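Long-range contacts in Sfrice_029225 (Spodoptera frugiperda, PDB 6I50), which probably acts as a secreted cytokine of the tumour necrosis factor family, binding a TNF receptor: residues H82-N93 / D133-R144; E100-S108 / N119-L129. All coordinates share one frame; numbering follows the deposited sequence.

Contact 1: residues H82-N93 / D133-R144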
# COMPACT_ATOMS: atom_id res chain seq x y z
N HIS A 82 7.10 20.99 8.02
CA HIS A 82 8.47 20.60 7.67
C HIS A 82 8.55 20.12 6.22
O HIS A 82 7.58 19.60 5.66
CB HIS A 82 8.98 19.51 8.61
CG HIS A 82 9.31 20.02 9.98
ND1 HIS A 82 8.39 20.03 11.01
CD2 HIS A 82 10.44 20.55 10.48
CE1 HIS A 82 8.95 20.54 12.09
NE2 HIS A 82 10.20 20.87 11.79
N ASP A 83 9.73 20.31 5.62
CA ASP A 83 9.92 19.89 4.23
C ASP A 83 9.89 18.37 4.10
O ASP A 83 9.41 17.86 3.08
CB ASP A 83 11.25 20.42 3.69
CG ASP A 83 11.18 21.90 3.32
OD1 ASP A 83 10.06 22.44 3.24
OD2 ASP A 83 12.25 22.50 3.11
N THR A 84 10.38 17.65 5.10
CA THR A 84 10.44 16.19 5.06
C THR A 84 9.67 15.61 6.24
O THR A 84 9.84 16.04 7.38
CB THR A 84 11.89 15.70 5.11
OG1 THR A 84 12.60 16.22 3.98
CG2 THR A 84 11.95 14.19 5.09
N ILE A 85 8.82 14.63 5.94
CA ILE A 85 8.14 13.84 6.96
C ILE A 85 8.46 12.38 6.67
O ILE A 85 8.49 11.96 5.50
CB ILE A 85 6.62 14.10 6.98
CG1 ILE A 85 6.02 14.06 5.58
CG2 ILE A 85 6.33 15.46 7.60
CD1 ILE A 85 5.39 12.74 5.21
N SER A 86 8.73 11.61 7.72
CA SER A 86 9.13 10.23 7.54
C SER A 86 8.87 9.47 8.83
O SER A 86 9.04 10.03 9.93
CB SER A 86 10.61 10.14 7.13
OG SER A 86 11.04 8.79 7.00
N TRP A 87 8.46 8.22 8.70
CA TRP A 87 8.30 7.34 9.86
C TRP A 87 9.07 6.04 9.65
O TRP A 87 9.41 5.65 8.52
CB TRP A 87 6.82 7.04 10.16
CG TRP A 87 6.01 6.40 9.06
CD1 TRP A 87 5.07 7.01 8.27
CD2 TRP A 87 6.02 5.02 8.66
NE1 TRP A 87 4.51 6.10 7.40
CE2 TRP A 87 5.08 4.87 7.62
CE3 TRP A 87 6.75 3.90 9.08
CZ2 TRP A 87 4.85 3.65 6.99
CZ3 TRP A 87 6.52 2.68 8.45
CH2 TRP A 87 5.58 2.57 7.41
N VAL A 88 9.35 5.38 10.78
CA VAL A 88 9.99 4.07 10.80
C VAL A 88 9.16 3.14 11.67
O VAL A 88 8.57 3.56 12.67
CB VAL A 88 11.44 4.13 11.32
CG1 VAL A 88 12.36 4.70 10.24
CG2 VAL A 88 11.53 4.96 12.58
N LEU A 89 9.10 1.87 11.28
CA LEU A 89 8.45 0.83 12.06
C LEU A 89 9.52 0.10 12.86
O LEU A 89 10.40 -0.52 12.27
CB LEU A 89 7.70 -0.13 11.13
CG LEU A 89 7.01 -1.29 11.84
CD1 LEU A 89 5.88 -0.78 12.73
CD2 LEU A 89 6.48 -2.32 10.85
N HIS A 90 9.46 0.19 14.19
CA HIS A 90 10.47 -0.39 15.06
C HIS A 90 9.97 -1.68 15.68
O HIS A 90 8.87 -1.73 16.24
CB HIS A 90 10.84 0.59 16.18
CG HIS A 90 11.73 1.70 15.73
ND1 HIS A 90 11.72 2.95 16.30
CD2 HIS A 90 12.68 1.75 14.75
CE1 HIS A 90 12.61 3.72 15.71
NE2 HIS A 90 13.21 3.01 14.76
N ARG A 91 10.79 -2.72 15.60
CA ARG A 91 10.50 -4.01 16.22
C ARG A 91 11.41 -4.22 17.42
O ARG A 91 12.64 -4.06 17.32
CB ARG A 91 10.69 -5.15 15.21
CG ARG A 91 10.12 -6.48 15.70
CD ARG A 91 11.22 -7.49 15.98
NE ARG A 91 12.06 -7.71 14.82
CZ ARG A 91 11.76 -8.53 13.81
NH1 ARG A 91 12.60 -8.67 12.79
NH2 ARG A 91 10.61 -9.20 13.81
N THR A 92 10.81 -4.56 18.56
CA THR A 92 11.55 -4.89 19.76
C THR A 92 11.07 -6.25 20.26
O THR A 92 9.99 -6.72 19.91
CB THR A 92 11.36 -3.83 20.86
OG1 THR A 92 9.96 -3.61 21.08
CG2 THR A 92 12.03 -2.51 20.47
N ASN A 93 11.90 -6.87 21.09
CA ASN A 93 11.61 -8.19 21.62
C ASN A 93 12.58 -8.44 22.75
O ASN A 93 13.69 -7.90 22.75
CB ASN A 93 11.74 -9.28 20.53
CG ASN A 93 11.28 -10.65 20.99
OD1 ASN A 93 11.90 -11.25 21.86
ND2 ASN A 93 10.21 -11.16 20.39
N ASP A 133 7.11 -10.11 19.88
CA ASP A 133 7.54 -8.85 19.27
C ASP A 133 6.60 -7.72 19.65
O ASP A 133 5.39 -7.92 19.79
CB ASP A 133 7.56 -8.97 17.74
CG ASP A 133 8.77 -9.71 17.21
OD1 ASP A 133 9.64 -10.12 18.01
OD2 ASP A 133 8.85 -9.87 15.97
N ARG A 134 7.17 -6.53 19.81
CA ARG A 134 6.40 -5.29 19.87
C ARG A 134 6.75 -4.45 18.65
O ARG A 134 7.91 -4.40 18.23
CB ARG A 134 6.70 -4.51 21.16
CG ARG A 134 5.78 -4.86 22.32
CD ARG A 134 5.98 -6.29 22.80
NE ARG A 134 5.41 -6.49 24.13
CZ ARG A 134 5.55 -7.60 24.85
NH1 ARG A 134 6.25 -8.62 24.37
NH2 ARG A 134 5.00 -7.69 26.06
N LEU A 135 5.73 -3.81 18.08
CA LEU A 135 5.90 -2.92 16.94
C LEU A 135 5.45 -1.53 17.33
O LEU A 135 4.35 -1.36 17.88
CB LEU A 135 5.10 -3.40 15.73
CG LEU A 135 5.42 -4.80 15.22
CD1 LEU A 135 4.47 -5.17 14.08
CD2 LEU A 135 6.86 -4.90 14.76
N ALA A 136 6.27 -0.53 17.03
CA ALA A 136 5.92 0.87 17.24
C ALA A 136 6.28 1.66 15.99
O ALA A 136 7.23 1.32 15.28
CB ALA A 136 6.65 1.47 18.44
N VAL A 137 5.52 2.72 15.74
CA VAL A 137 5.81 3.66 14.66
C VAL A 137 6.38 4.92 15.29
O VAL A 137 5.74 5.52 16.16
CB VAL A 137 4.56 3.98 13.82
CG1 VAL A 137 4.95 4.78 12.59
CG2 VAL A 137 3.84 2.70 13.41
N ARG A 138 7.56 5.33 14.84
CA ARG A 138 8.16 6.59 15.27
C ARG A 138 8.43 7.46 14.05
O ARG A 138 8.70 6.96 12.96
CB ARG A 138 9.47 6.37 16.03
CG ARG A 138 9.30 5.80 17.43
CD ARG A 138 10.63 5.73 18.18
NE ARG A 138 10.41 5.26 19.54
CZ ARG A 138 10.27 3.98 19.87
NH1 ARG A 138 10.34 3.04 18.94
NH2 ARG A 138 10.06 3.63 21.14
N ASN A 139 8.36 8.77 14.24
CA ASN A 139 8.86 9.66 13.21
C ASN A 139 10.39 9.64 13.25
O ASN A 139 11.00 9.38 14.29
CB ASN A 139 8.32 11.08 13.41
CG ASN A 139 6.80 11.12 13.36
OD1 ASN A 139 6.17 10.36 12.62
ND2 ASN A 139 6.21 12.01 14.15
N THR A 140 11.01 9.88 12.09
CA THR A 140 12.46 9.84 12.03
C THR A 140 13.11 11.09 12.61
O THR A 140 14.25 11.03 13.06
CB THR A 140 12.95 9.65 10.60
OG1 THR A 140 12.71 10.86 9.86
CG2 THR A 140 12.21 8.50 9.94
N ALA A 141 12.40 12.22 12.59
CA ALA A 141 12.93 13.47 13.11
C ALA A 141 11.95 14.05 14.12
O ALA A 141 10.76 13.72 14.13
CB ALA A 141 13.19 14.49 12.00
N GLY A 142 12.47 14.93 14.97
CA GLY A 142 11.70 15.38 16.10
C GLY A 142 10.53 16.27 15.71
O GLY A 142 10.59 17.04 14.75
N ASP A 143 9.45 16.12 16.47
CA ASP A 143 8.33 17.06 16.46
C ASP A 143 7.72 17.23 15.09
O ASP A 143 7.96 18.22 14.39
CB ASP A 143 8.79 18.40 17.03
CG ASP A 143 9.03 18.33 18.52
OD1 ASP A 143 9.59 17.31 18.99
OD2 ASP A 143 8.65 19.28 19.23
N ARG A 144 6.91 16.26 14.69
CA ARG A 144 6.04 16.36 13.54
C ARG A 144 4.60 16.24 14.03
O ARG A 144 4.33 15.57 15.04
CB ARG A 144 6.34 15.28 12.50
CG ARG A 144 7.77 15.32 11.96
CD ARG A 144 8.02 16.56 11.14
NE ARG A 144 9.21 16.44 10.30
CZ ARG A 144 10.43 16.85 10.65
NH1 ARG A 144 11.44 16.71 9.81
NH2 ARG A 144 10.63 17.42 11.84
O HOH W 1 9.90 12.93 10.26
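Arg144 lies flat on the imidazole of His82: the planes differ by 9°, the centres lie 3.7 Å apart, and NH2 sits over the middle of the ring. His82 ND1 is held by Asp80. A bend in the Arg144 chain (chi2 -67°) brings the guanidinium to Thr84, whose O accepts from both NE and NH1 of Arg144 at 3.0 Å each, near the guanidinium plane, fixing its rotation. Beyond this end, strands 84-92 and 134-139 pair antiparallel in the five-stranded sheet of the TNF jelly roll. On one face Leu89 CD1 packs against Leu135 CB at 4.1 Å, while Val137 CG1 approaches Trp87 CB at 3.8 Å. On the other, Arg138, extended from CG to NE, donates a hydrogen bond from NH1 to His90 ND1 at 3.0 Å, close to the ring plane; its NE is bonded to Asp34 O. At the far end Asp133 is gripped through both oxygens. OD1 takes the amide of Asn93 at 2.7 Å from ND2, on its anti side; OD2 forms a 2.9 Å salt bridge with Arg91 NH2, from the syn side but well out of the carboxylate plane, the guanidinium turned 61° from it. Arg91 NH1 engages a second acid, Glu100.

Contact 2: residues E100-S108 / N119-L129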
# COMPACT_ATOMS: atom_id res chain seq x y z
N GLU A 100 14.87 -2.87 15.95
CA GLU A 100 15.11 -3.16 14.54
C GLU A 100 14.12 -2.36 13.70
O GLU A 100 12.93 -2.30 14.02
CB GLU A 100 14.94 -4.66 14.23
CG GLU A 100 16.05 -5.55 14.74
CD GLU A 100 15.79 -7.02 14.43
OE1 GLU A 100 14.71 -7.34 13.89
OE2 GLU A 100 16.65 -7.86 14.75
N THR A 101 14.62 -1.75 12.63
CA THR A 101 13.77 -0.98 11.72
C THR A 101 13.35 -1.90 10.57
O THR A 101 14.19 -2.36 9.80
CB THR A 101 14.51 0.24 11.18
OG1 THR A 101 14.94 1.07 12.28
CG2 THR A 101 13.61 1.04 10.26
N LEU A 102 12.04 -2.17 10.47
CA LEU A 102 11.52 -3.10 9.48
C LEU A 102 11.01 -2.41 8.23
O LEU A 102 11.05 -3.00 7.15
CB LEU A 102 10.38 -3.94 10.07
CG LEU A 102 10.75 -4.76 11.31
CD1 LEU A 102 9.61 -5.72 11.63
CD2 LEU A 102 12.05 -5.52 11.08
N LEU A 103 10.53 -1.17 8.37
CA LEU A 103 9.84 -0.47 7.30
C LEU A 103 10.06 1.02 7.49
O LEU A 103 10.15 1.51 8.62
CB LEU A 103 8.34 -0.79 7.33
CG LEU A 103 7.48 -0.86 6.08
CD1 LEU A 103 8.12 -1.76 5.03
CD2 LEU A 103 6.11 -1.39 6.49
N GLN A 104 10.15 1.75 6.38
CA GLN A 104 10.31 3.20 6.44
C GLN A 104 9.56 3.83 5.28
O GLN A 104 9.51 3.28 4.18
CB GLN A 104 11.78 3.62 6.40
CG GLN A 104 11.99 5.12 6.57
CD GLN A 104 13.43 5.49 6.86
OE1 GLN A 104 14.29 4.62 6.96
NE2 GLN A 104 13.70 6.78 7.00
N CYS A 105 8.97 5.00 5.54
CA CYS A 105 8.25 5.80 4.57
C CYS A 105 8.77 7.23 4.64
O CYS A 105 9.12 7.71 5.72
CB CYS A 105 6.74 5.76 4.84
SG CYS A 105 5.68 6.54 3.61
N ALA A 106 8.82 7.91 3.50
CA ALA A 106 9.29 9.29 3.51
C ALA A 106 8.59 10.08 2.41
O ALA A 106 8.28 9.56 1.34
CB ALA A 106 10.81 9.38 3.33
N GLN A 107 8.33 11.35 2.70
CA GLN A 107 7.82 12.30 1.71
C GLN A 107 8.52 13.63 1.93
O GLN A 107 8.74 14.03 3.08
CB GLN A 107 6.30 12.46 1.82
CG GLN A 107 5.60 12.98 0.57
CD GLN A 107 5.68 14.49 0.41
OE1 GLN A 107 5.50 15.02 -0.69
NE2 GLN A 107 5.95 15.19 1.51
N SER A 108 8.85 14.32 0.85
CA SER A 108 9.66 15.53 0.98
C SER A 108 9.41 16.47 -0.19
O SER A 108 9.30 16.04 -1.34
CB SER A 108 11.16 15.19 1.06
OG SER A 108 11.93 16.35 1.38
N ASN A 119 -0.05 15.32 4.06
CA ASN A 119 0.63 14.27 3.31
C ASN A 119 0.47 12.96 4.08
O ASN A 119 0.92 12.87 5.22
CB ASN A 119 2.12 14.58 3.12
CG ASN A 119 2.38 15.51 1.97
OD1 ASN A 119 2.24 15.14 0.81
ND2 ASN A 119 2.78 16.74 2.29
N SER A 120 -0.15 11.97 3.46
CA SER A 120 -0.24 10.64 4.05
C SER A 120 0.93 9.80 3.56
O SER A 120 1.26 9.81 2.37
CB SER A 120 -1.58 9.98 3.72
OG SER A 120 -1.82 9.90 2.32
N CYS A 121 1.59 9.10 4.48
CA CYS A 121 2.77 8.30 4.16
C CYS A 121 2.42 6.85 4.47
O CYS A 121 2.28 6.48 5.64
CB CYS A 121 3.99 8.76 4.96
SG CYS A 121 5.61 8.52 4.13
N PHE A 122 2.25 6.04 3.42
CA PHE A 122 1.81 4.66 3.54
C PHE A 122 2.93 3.71 3.11
O PHE A 122 3.63 3.97 2.12
CB PHE A 122 0.57 4.40 2.67
CG PHE A 122 0.10 2.98 2.68
CD1 PHE A 122 0.71 2.01 1.88
CD2 PHE A 122 -0.96 2.60 3.49
CE1 PHE A 122 0.29 0.69 1.92
CE2 PHE A 122 -1.40 1.29 3.53
CZ PHE A 122 -0.77 0.33 2.74
N SER A 123 3.08 2.60 3.83
CA SER A 123 3.92 1.50 3.35
C SER A 123 3.39 0.19 3.91
O SER A 123 2.66 0.16 4.90
CB SER A 123 5.40 1.69 3.72
OG SER A 123 6.22 0.80 2.97
N ALA A 124 3.79 -0.90 3.26
CA ALA A 124 3.35 -2.23 3.66
C ALA A 124 4.33 -3.25 3.13
O ALA A 124 5.04 -3.00 2.15
CB ALA A 124 1.93 -2.53 3.14
N ALA A 125 4.38 -4.41 3.79
CA ALA A 125 5.25 -5.49 3.33
C ALA A 125 4.89 -6.77 4.06
O ALA A 125 4.27 -6.74 5.13
CB ALA A 125 6.73 -5.17 3.54
N ALA A 126 5.31 -7.90 3.48
CA ALA A 126 5.23 -9.20 4.15
C ALA A 126 6.46 -9.36 5.03
O ALA A 126 7.58 -9.46 4.52
CB ALA A 126 5.13 -10.33 3.13
N LEU A 127 6.26 -9.40 6.35
CA LEU A 127 7.35 -9.34 7.32
C LEU A 127 7.29 -10.55 8.25
O LEU A 127 6.21 -10.99 8.64
CB LEU A 127 7.26 -8.06 8.16
CG LEU A 127 7.40 -6.74 7.41
CD1 LEU A 127 7.01 -5.58 8.33
CD2 LEU A 127 8.82 -6.56 6.87
N PHE A 128 8.45 -11.10 8.59
CA PHE A 128 8.49 -12.15 9.59
C PHE A 128 8.44 -11.52 10.97
O PHE A 128 9.26 -10.66 11.30
CB PHE A 128 9.75 -13.01 9.45
CG PHE A 128 9.91 -13.99 10.57
CD1 PHE A 128 9.22 -15.20 10.55
CD2 PHE A 128 10.70 -13.68 11.67
CE1 PHE A 128 9.34 -16.09 11.59
CE2 PHE A 128 10.83 -14.58 12.71
CZ PHE A 128 10.15 -15.78 12.68
N LEU A 129 7.48 -11.96 11.78
CA LEU A 129 7.32 -11.47 13.15
C LEU A 129 7.29 -12.65 14.10
O LEU A 129 6.73 -13.71 13.78
CB LEU A 129 6.05 -10.65 13.31
CG LEU A 129 5.90 -9.46 12.35
CD1 LEU A 129 4.53 -8.81 12.50
CD2 LEU A 129 7.00 -8.43 12.58
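Asn119 and Gln107 lay their amides face to face, the planes 16° apart, with Asn119 OD1 3.5 Å from Gln107 CD. The oxygen of Asn119 also accepts from Ser108 N of the third subunit, and Gln107 packs against Gln107 of both neighbouring subunits. Were Gln107 shortened to alanine, the flat face of the Asn119 amide would probably lose its stacking mate and a gap is likely to open near the subunit junction. Two residues on, Cys121 forms the disulfide with Cys105, SG to SG 2.0 Å with chi3 at -102°. Cys105 SG stands anti to its own backbone N (chi1 -173°), which directs the sulfur across to the facing strand; with the bond made, the CA atoms of Cys105 and Cys121 are 6.0 Å apart. At Ser123 the hydroxyl OG rests 3.7 Å from Leu103 CG, but its polar need is met by Gln75 of the second subunit. Leu103 spreads its two methyls along the near side of the strand, CD2 by the backbone of Ala124 and CD1 4.0 Å from Ala125 CB. Leu127 and Leu129 take up Leu102: Leu127 CD1 lies 4.1 Å from Leu102 CB, and Leu129 CD2 3.9 Å from Leu102 CD1. The two strands belong to different sheets, their backbones share no hydrogen bonds and their axes come no closer than 6.6 Å, which suits the face-to-face packing of the TNF jelly-roll sandwich. Strand 100-108 is bonded through its backbone to strand 84-92, as in the pairing of Cys105 with Trp87, whose indole NE1 reaches Cys121 O on the facing sheet, where strand 117-129 pairs with strand 68-80.

In the fold
Contact 1 joins neighbours within one sheet, whereas contact 2 spans the gap between the two sheets. The chemistry follows: the 82-93/133-144 pair, partly buried as a whole, relies on backbone hydrogen bonds, with apolar side chains on one face and polar and charged pairs on the other face and at both ends, while 100-108/119-129 is buried and rests on a disulfide, stacked amides and aliphatic side chains, reinforced by the other two subunits. The centres lie about 9 Å apart. The two contacts meet where 84-92 pairs with 100-108: Ser86 OG lies 2.6 Å from Cys105 O and Thr84 OG1 2.7 Å from Ser108 OG, both probable hydrogen bonds. Strand 117-129 also runs on in the chain to 134-139.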